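Local coordinates for protein myosin IE heavy chain (Dictyostelium discoideum, PDB 1LKX) that binds actin filaments and hydrolyses ATP in an actin-activated manner as a single-headed class-one myosin, through its motor domain, and may play a role in moving membranes relative to actin, at residues A355-L360 against Q544-P548. Numbering follows the deposited sequence.
Sequences ALYERL and QGLFP
Residues 355-360 form the middle of the long helix 342-372, and against one side of it rests the C-terminal end of the short helix 541-546, with Arg359 and Leu546 closest in register (CA to CA 5.8 Å). Ala355 CB lies 4.5 Å from Phe547 CZ, at the edge of the phenyl ring; Arg359 N donates the i+4 to i helical bond to Ala355 O (3.0 Å). Leu356, its chi1 near -112° between wells, brings CD1 to 3.5 Å from Phe547 CE1, also at the ring edge. Tyr357 points away, stacking on Phe199. In this part of the myosin motor domain, remote from the nucleotide, the two helices share a hydrophobic core with helix 260-276. Arg359, chi1 m and chi2 t, crosses the face of Phe547: its CD sits 3.8 Å from the ring centroid in a CH-pi contact, and NE makes a weak hydrogen bond to Leu546 O (3.3 Å, 132°). Leu546, m for both chi angles, places CD1 3.8 Å from Arg359 CB. Phe547 is the first residue to leave helical phi/psi (-123/85); its CA-to-CB bond points sideways, but with chi1 m the ring end comes close to helix 342-372. Leu360 N lies 3.6 Å from Leu546 CD1, and Ile269 touches both leucines.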
loop_
_atom_site.group_PDB
_atom_site.type_symbol
_atom_site.label_atom_id
_atom_site.label_comp_id
_atom_site.label_asym_id
_atom_site.label_seq_id
_atom_site.Cartn_x
_atom_site.Cartn_y
_atom_site.Cartn_z
ATOM N N ALA A 355 -4.926 12.741 16.132
ATOM C CA ALA A 355 -6.328 12.371 15.937
ATOM C C ALA A 355 -6.942 13.213 14.837
ATOM O O ALA A 355 -7.688 12.716 13.988
ATOM C CB ALA A 355 -7.097 12.560 17.215
ATOM N N LEU A 356 -6.611 14.497 14.863
ATOM C CA LEU A 356 -7.095 15.440 13.872
ATOM C C LEU A 356 -6.737 15.025 12.439
ATOM O O LEU A 356 -7.606 14.962 11.564
ATOM C CB LEU A 356 -6.505 16.816 14.170
ATOM C CG LEU A 356 -7.446 17.934 14.632
ATOM C CD1 LEU A 356 -8.488 17.367 15.550
ATOM C CD2 LEU A 356 -6.657 19.034 15.322
ATOM N N TYR A 357 -5.458 14.729 12.213
ATOM C CA TYR A 357 -4.982 14.359 10.891
ATOM C C TYR A 357 -5.548 13.043 10.417
ATOM O O TYR A 357 -5.990 12.932 9.269
ATOM C CB TYR A 357 -3.455 14.307 10.871
ATOM C CG TYR A 357 -2.881 14.407 9.480
ATOM C CD1 TYR A 357 -2.728 13.273 8.679
ATOM C CD2 TYR A 357 -2.556 15.645 8.942
ATOM C CE1 TYR A 357 -2.267 13.372 7.372
ATOM C CE2 TYR A 357 -2.096 15.760 7.640
ATOM C CZ TYR A 357 -1.954 14.621 6.855
ATOM O OH TYR A 357 -1.513 14.759 5.555
ATOM N N GLU A 358 -5.546 12.049 11.305
ATOM C CA GLU A 358 -6.059 10.724 10.972
ATOM C C GLU A 358 -7.505 10.808 10.522
ATOM O O GLU A 358 -7.905 10.194 9.526
ATOM C CB GLU A 358 -5.966 9.795 12.173
ATOM C CG GLU A 358 -6.566 8.430 11.904
ATOM C CD GLU A 358 -6.674 7.572 13.155
ATOM O OE1 GLU A 358 -7.234 6.460 13.061
ATOM O OE2 GLU A 358 -6.207 7.999 14.234
ATOM N N ARG A 359 -8.281 11.584 11.270
ATOM C CA ARG A 359 -9.686 11.777 10.963
ATOM C C ARG A 359 -9.855 12.579 9.682
ATOM O O ARG A 359 -10.612 12.185 8.786
ATOM C CB ARG A 359 -10.372 12.476 12.134
ATOM C CG ARG A 359 -10.468 11.607 13.383
ATOM C CD ARG A 359 -10.967 12.415 14.551
ATOM N NE ARG A 359 -11.756 11.626 15.497
ATOM C CZ ARG A 359 -11.273 10.666 16.272
ATOM N NH1 ARG A 359 -12.082 10.014 17.093
ATOM N NH2 ARG A 359 -9.981 10.361 16.224
ATOM N N LEU A 360 -9.137 13.697 9.587
ATOM C CA LEU A 360 -9.220 14.533 8.406
ATOM C C LEU A 360 -8.932 13.680 7.181
ATOM O O LEU A 360 -9.645 13.772 6.186
ATOM C CB LEU A 360 -8.233 15.700 8.493
ATOM C CG LEU A 360 -8.083 16.615 7.257
ATOM C CD1 LEU A 360 -9.434 17.107 6.780
ATOM C CD2 LEU A 360 -7.191 17.788 7.593
ATOM N N GLN A 544 -16.324 19.567 14.024
ATOM C CA GLN A 544 -17.268 18.706 14.719
ATOM C C GLN A 544 -17.620 17.493 13.879
ATOM O O GLN A 544 -18.053 16.470 14.409
ATOM C CB GLN A 544 -18.531 19.481 15.071
ATOM C CG GLN A 544 -19.383 19.858 13.892
ATOM C CD GLN A 544 -20.442 20.870 14.275
ATOM O OE1 GLN A 544 -20.130 22.021 14.589
ATOM N NE2 GLN A 544 -21.705 20.448 14.258
ATOM N N GLY A 545 -17.440 17.616 12.567
ATOM C CA GLY A 545 -17.718 16.502 11.674
ATOM C C GLY A 545 -16.737 15.374 11.954
ATOM O O GLY A 545 -17.100 14.192 11.977
ATOM N N LEU A 546 -15.479 15.747 12.176
ATOM C CA LEU A 546 -14.438 14.776 12.478
ATOM C C LEU A 546 -14.734 14.050 13.788
ATOM O O LEU A 546 -14.350 12.906 13.952
ATOM C CB LEU A 546 -13.059 15.454 12.555
ATOM C CG LEU A 546 -12.404 16.042 11.291
ATOM C CD1 LEU A 546 -12.414 15.029 10.174
ATOM C CD2 LEU A 546 -13.147 17.275 10.843
ATOM N N PHE A 547 -15.412 14.718 14.719
ATOM C CA PHE A 547 -15.780 14.112 16.007
ATOM C C PHE A 547 -17.293 14.175 16.202
ATOM O O PHE A 547 -17.811 15.097 16.830
ATOM C CB PHE A 547 -15.118 14.840 17.171
ATOM C CG PHE A 547 -13.630 14.903 17.080
ATOM C CD1 PHE A 547 -13.005 15.945 16.414
ATOM C CD2 PHE A 547 -12.849 13.920 17.669
ATOM C CE1 PHE A 547 -11.617 16.009 16.339
ATOM C CE2 PHE A 547 -11.462 13.974 17.599
ATOM C CZ PHE A 547 -10.841 15.022 16.932
ATOM N N PRO A 548 -18.018 13.192 15.662
ATOM C CA PRO A 548 -19.476 13.119 15.758
ATOM C C PRO A 548 -20.001 12.951 17.180
ATOM O O PRO A 548 -19.423 12.220 17.975
ATOM C CB PRO A 548 -19.813 11.926 14.866
ATOM C CG PRO A 548 -18.720 11.951 13.845
ATOM C CD PRO A 548 -17.517 12.180 14.719
#